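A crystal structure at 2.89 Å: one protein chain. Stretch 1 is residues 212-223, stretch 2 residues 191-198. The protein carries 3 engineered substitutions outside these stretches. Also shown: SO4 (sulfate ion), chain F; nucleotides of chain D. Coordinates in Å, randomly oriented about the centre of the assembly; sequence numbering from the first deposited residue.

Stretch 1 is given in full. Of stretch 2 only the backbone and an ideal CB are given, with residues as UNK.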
# COMPACT_ATOMS: atom_id res chain seq x y z
N GLN A 212 17.43 -46.13 -5.72
CA GLN A 212 16.83 -44.92 -5.18
C GLN A 212 17.49 -44.54 -3.86
O GLN A 212 17.71 -45.40 -3.01
CB GLN A 212 15.32 -45.08 -4.96
CG GLN A 212 14.69 -43.86 -4.31
CD GLN A 212 13.28 -44.10 -3.84
OE1 GLN A 212 12.87 -45.23 -3.61
NE2 GLN A 212 12.52 -43.02 -3.69
N ALA A 213 17.78 -43.26 -3.70
CA ALA A 213 18.23 -42.72 -2.43
C ALA A 213 17.42 -41.54 -1.94
O ALA A 213 17.44 -41.27 -0.73
CB ALA A 213 19.71 -42.31 -2.50
N VAL A 214 16.69 -40.85 -2.81
CA VAL A 214 15.98 -39.62 -2.49
C VAL A 214 14.49 -39.84 -2.70
O VAL A 214 14.08 -40.43 -3.70
CB VAL A 214 16.50 -38.45 -3.34
CG1 VAL A 214 15.71 -37.19 -3.05
CG2 VAL A 214 17.97 -38.22 -3.11
N ARG A 215 13.69 -39.36 -1.76
CA ARG A 215 12.24 -39.40 -1.87
C ARG A 215 11.71 -38.04 -2.33
O ARG A 215 12.36 -37.01 -2.15
CB ARG A 215 11.60 -39.77 -0.53
CG ARG A 215 11.92 -41.17 -0.07
CD ARG A 215 11.25 -41.47 1.25
NE ARG A 215 11.37 -42.88 1.61
CZ ARG A 215 12.42 -43.39 2.24
NH1 ARG A 215 13.44 -42.62 2.57
NH2 ARG A 215 12.45 -44.68 2.53
N THR A 216 10.51 -38.07 -2.93
CA THR A 216 9.92 -36.83 -3.43
C THR A 216 9.79 -35.79 -2.32
O THR A 216 9.85 -34.59 -2.60
CB THR A 216 8.54 -37.10 -4.05
OG1 THR A 216 7.64 -37.55 -3.04
CG2 THR A 216 8.64 -38.15 -5.13
N TRP A 217 9.60 -36.23 -1.08
CA TRP A 217 9.53 -35.29 0.03
C TRP A 217 10.84 -34.53 0.17
O TRP A 217 10.83 -33.32 0.43
CB TRP A 217 9.20 -36.04 1.32
CG TRP A 217 8.10 -37.05 1.16
CD1 TRP A 217 8.24 -38.40 1.03
CD2 TRP A 217 6.69 -36.79 1.10
NE1 TRP A 217 7.02 -39.00 0.90
CE2 TRP A 217 6.05 -38.03 0.94
CE3 TRP A 217 5.92 -35.63 1.17
CZ2 TRP A 217 4.66 -38.15 0.84
CZ3 TRP A 217 4.54 -35.75 1.07
CH2 TRP A 217 3.93 -36.99 0.91
N ASP A 218 11.98 -35.21 -0.03
CA ASP A 218 13.27 -34.53 0.02
C ASP A 218 13.43 -33.53 -1.11
O ASP A 218 14.06 -32.48 -0.94
CB ASP A 218 14.41 -35.55 -0.04
CG ASP A 218 14.28 -36.64 0.99
OD1 ASP A 218 13.91 -37.77 0.62
OD2 ASP A 218 14.57 -36.36 2.17
N ARG A 219 12.89 -33.85 -2.29
CA ARG A 219 13.05 -32.95 -3.42
C ARG A 219 12.24 -31.67 -3.23
O ARG A 219 12.67 -30.60 -3.67
CB ARG A 219 12.66 -33.67 -4.71
CG ARG A 219 13.62 -34.79 -5.05
CD ARG A 219 13.74 -35.01 -6.54
NE ARG A 219 15.08 -35.45 -6.92
CZ ARG A 219 15.51 -36.70 -6.81
NH1 ARG A 219 14.71 -37.64 -6.33
NH2 ARG A 219 16.74 -37.01 -7.18
N ASP A 220 11.09 -31.77 -2.56
CA ASP A 220 10.35 -30.58 -2.16
C ASP A 220 11.14 -29.77 -1.14
O ASP A 220 11.33 -28.56 -1.31
CB ASP A 220 8.99 -30.99 -1.60
CG ASP A 220 8.17 -29.82 -1.09
OD1 ASP A 220 8.43 -28.67 -1.51
OD2 ASP A 220 7.26 -30.05 -0.26
N MSE A 221 11.60 -30.42 -0.08
CA MSE A 221 12.38 -29.75 0.95
C MSE A 221 13.58 -28.99 0.40
O MSE A 221 13.86 -27.88 0.82
CB MSE A 221 12.85 -30.75 1.98
CG MSE A 221 11.74 -31.44 2.71
SE MSE A 221 12.43 -33.03 3.56
CE MSE A 221 10.79 -33.69 4.37
N PHE A 222 14.28 -29.61 -0.55
CA PHE A 222 15.51 -29.01 -1.05
C PHE A 222 15.23 -27.78 -1.91
O PHE A 222 15.92 -26.76 -1.79
CB PHE A 222 16.33 -30.04 -1.82
CG PHE A 222 17.73 -29.61 -2.10
CD1 PHE A 222 18.63 -29.42 -1.06
CD2 PHE A 222 18.16 -29.40 -3.40
CE1 PHE A 222 19.92 -29.02 -1.31
CE2 PHE A 222 19.45 -29.01 -3.66
CZ PHE A 222 20.34 -28.82 -2.61
N GLN A 223 14.22 -27.86 -2.78
CA GLN A 223 13.88 -26.69 -3.59
C GLN A 223 13.49 -25.51 -2.71
O GLN A 223 13.92 -24.37 -2.96
CB GLN A 223 12.75 -27.01 -4.56
CG GLN A 223 12.37 -25.81 -5.41
CD GLN A 223 11.27 -26.10 -6.40
OE1 GLN A 223 10.99 -27.26 -6.73
NE2 GLN A 223 10.62 -25.04 -6.89
N UNK A 191 27.79 -35.26 0.13
CA UNK A 191 28.06 -34.12 1.00
C UNK A 191 27.05 -34.08 2.13
O UNK A 191 27.42 -34.05 3.31
CB UNK A 191 28.03 -32.81 0.21
N UNK A 192 25.76 -34.10 1.79
CA UNK A 192 24.68 -33.98 2.75
C UNK A 192 23.93 -35.28 2.88
O UNK A 192 24.22 -36.25 2.19
CB UNK A 192 23.72 -32.86 2.35
N UNK A 193 22.93 -35.29 3.75
CA UNK A 193 22.10 -36.46 3.96
C UNK A 193 20.79 -36.30 3.21
O UNK A 193 20.33 -35.19 2.94
CB UNK A 193 21.85 -36.69 5.45
N UNK A 194 20.19 -37.44 2.86
CA UNK A 194 18.80 -37.45 2.44
C UNK A 194 17.96 -37.41 3.71
O UNK A 194 17.96 -38.37 4.49
CB UNK A 194 18.47 -38.67 1.58
N UNK A 195 17.25 -36.30 3.92
CA UNK A 195 16.55 -36.08 5.18
C UNK A 195 15.65 -37.25 5.54
O UNK A 195 15.65 -37.72 6.68
CB UNK A 195 15.72 -34.79 5.11
N UNK A 196 14.84 -37.72 4.59
CA UNK A 196 13.94 -38.82 4.90
C UNK A 196 14.71 -40.09 5.24
O UNK A 196 14.28 -40.86 6.11
CB UNK A 196 12.99 -39.08 3.72
N UNK A 197 15.86 -40.30 4.61
CA UNK A 197 16.67 -41.49 4.88
C UNK A 197 17.82 -41.14 5.81
O UNK A 197 18.99 -41.35 5.51
CB UNK A 197 17.20 -42.09 3.58
N UNK A 198 17.48 -40.62 6.99
CA UNK A 198 18.48 -40.18 7.94
C UNK A 198 17.89 -40.21 9.34
O UNK A 198 16.67 -40.18 9.52
CB UNK A 198 18.99 -38.78 7.59
S SO4 F . 25.41 -33.54 8.79
O1 SO4 F . 25.26 -32.16 9.25
O2 SO4 F . 26.75 -34.00 9.12
O3 SO4 F . 24.41 -34.38 9.45
O4 SO4 F . 25.22 -33.62 7.35
P DG D 5 16.05 -41.04 -6.87
OP1 DG D 5 17.01 -41.46 -5.82
OP2 DG D 5 15.26 -39.80 -6.71
O5' DG D 5 16.88 -40.88 -8.21
C5' DG D 5 17.80 -41.86 -8.59
C4' DG D 5 18.38 -41.53 -9.93
O4' DG D 5 17.31 -41.27 -10.87
C3' DG D 5 19.27 -40.30 -9.96
O3' DG D 5 20.35 -40.55 -10.82
C2' DG D 5 18.35 -39.21 -10.52
C1' DG D 5 17.48 -40.02 -11.48
N9 DG D 5 16.16 -39.45 -11.71
C8 DG D 5 15.29 -38.96 -10.77
N7 DG D 5 14.17 -38.52 -11.27
C5 DG D 5 14.30 -38.74 -12.63
C6 DG D 5 13.40 -38.47 -13.69
O6 DG D 5 12.26 -37.97 -13.62
N1 DG D 5 13.92 -38.85 -14.92
C2 DG D 5 15.15 -39.41 -15.11
N2 DG D 5 15.48 -39.71 -16.38
N3 DG D 5 16.01 -39.67 -14.13
C4 DG D 5 15.51 -39.31 -12.92
P DG D 4 9.47 -43.09 -6.32
OP1 DG D 4 9.59 -44.09 -5.24
OP2 DG D 4 8.81 -41.78 -6.08
O5' DG D 4 10.93 -42.80 -6.89
C5' DG D 4 11.84 -43.87 -7.08
C4' DG D 4 13.08 -43.42 -7.82
O4' DG D 4 12.78 -43.24 -9.23
C3' DG D 4 13.69 -42.11 -7.34
O3' DG D 4 15.09 -42.28 -7.18
C2' DG D 4 13.35 -41.12 -8.47
C1' DG D 4 13.33 -42.03 -9.68
N9 DG D 4 12.46 -41.53 -10.74
C8 DG D 4 11.29 -40.86 -10.58
N7 DG D 4 10.69 -40.57 -11.70
C5 DG D 4 11.53 -41.10 -12.67
C6 DG D 4 11.39 -41.09 -14.08
O6 DG D 4 10.48 -40.60 -14.76
N1 DG D 4 12.46 -41.74 -14.70
C2 DG D 4 13.52 -42.32 -14.03
N2 DG D 4 14.46 -42.90 -14.79
N3 DG D 4 13.65 -42.33 -12.71
C4 DG D 4 12.62 -41.70 -12.09

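Position 191 has nothing of stretch 1 within 5.5 Å of its ideal CB, so the visible atoms set no preference; Leu191 makes no contact with stretch 1.

Position 192 points its CA-to-CB bond toward stretch 1 but across a gap, with the ring of Phe222 beyond. A long, flexible apolar side chain could span the distance. The residue is Met192, modelled as selenomethionine; its SE comes within 4.3 Å of Phe222 CE1.

Position 193 is out of reach of stretch 1, and a sulfate ion lies on its side of the chain. A long basic side chain would suit. Arg193 donates from NH1 to O3 of the sulfate at 2.9 Å.

The CB at position 194 points toward stretch 1, 3.6 Å from Ala213 O and 4.7 Å from Val214 CG2. Room is short, so a compact side chain such as valine, alanine or threonine would fit. Val194 places CG2 3.7 Å from Val214 CG2, while its CG1 packs 3.3 Å from both Ala213 O and Asp218 OD1.

At position 195, CB is 3.5 Å from Asp218 OD2 and 4.0 Å from Met221 SE. An aromatic or a long aliphatic side chain could use the selenium. Tyr195 lays its ring obliquely against it, with Met221 SE 3.7 Å from Tyr195 CD1. Tyr195 N is 3.2 Å from Asp218 OD2, but the angle is too poor for a hydrogen bond.

Position 196 faces a carboxylate and a guanidinium: CB lies 3.5 Å from Asp218 OD1 and 3.8 Å from Arg215 NH1. A small hydroxyl side chain, serine or threonine, could donate to the first and accept from the second. Thr196, in rotamer p, does both: OG1 donates to Asp218 OD1 over a very short 2.5 Å and accepts a weak hydrogen bond from Arg215 NH1 at 3.3 Å. Thr196 N donates to Asp218 OD2 at 2.8 Å, so both carboxylate oxygens are engaged by this one residue. The methyl CG2 of Thr196 rests 4.1 Å from Trp217 CB.

Position 197 has CB 3.9 Å from Arg215 NH1 and 4.4 Å from Ala213 O; polar side chains, acidic ones included, would be compatible. Asp197 brings OD2 to 4.3 Å from Arg215 NH1, opposite charges near each other but beyond a salt bridge.

Position 198 finds nothing of stretch 1 near its CB, though Tyr195 O is available to a short donor. Ser198 OG donates to Tyr195 O at 2.7 Å.

Stretch 2 191-198: LMRVYTDS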
# COMPACT_ATOMS: atom_id res chain seq x y z
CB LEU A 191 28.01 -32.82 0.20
CG LEU A 191 28.87 -31.61 0.60
CD1 LEU A 191 28.09 -30.33 0.36
CD2 LEU A 191 29.37 -31.67 2.03
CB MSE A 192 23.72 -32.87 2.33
CG MSE A 192 24.38 -31.54 2.09
SE MSE A 192 23.22 -30.39 1.03
CE MSE A 192 24.34 -28.81 0.97
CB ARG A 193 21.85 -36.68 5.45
CG ARG A 193 23.06 -36.38 6.30
CD ARG A 193 22.84 -36.71 7.76
NE ARG A 193 23.50 -37.96 8.11
CZ ARG A 193 24.75 -38.04 8.53
NH1 ARG A 193 25.47 -36.94 8.68
NH2 ARG A 193 25.28 -39.22 8.82
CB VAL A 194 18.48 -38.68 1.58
CG1 VAL A 194 17.01 -38.68 1.23
CG2 VAL A 194 19.32 -38.66 0.32
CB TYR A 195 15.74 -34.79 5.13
CG TYR A 195 14.90 -34.62 6.37
CD1 TYR A 195 13.59 -35.06 6.42
CD2 TYR A 195 15.44 -34.04 7.52
CE1 TYR A 195 12.83 -34.93 7.56
CE2 TYR A 195 14.68 -33.90 8.66
CZ TYR A 195 13.38 -34.35 8.68
OH TYR A 195 12.62 -34.21 9.82
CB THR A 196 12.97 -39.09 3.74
OG1 THR A 196 13.71 -39.31 2.53
CG2 THR A 196 12.02 -37.93 3.56
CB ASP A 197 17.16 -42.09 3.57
CG ASP A 197 17.80 -43.44 3.75
OD1 ASP A 197 19.05 -43.52 3.74
OD2 ASP A 197 17.06 -44.43 3.94
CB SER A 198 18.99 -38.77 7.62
OG SER A 198 18.02 -37.81 7.98
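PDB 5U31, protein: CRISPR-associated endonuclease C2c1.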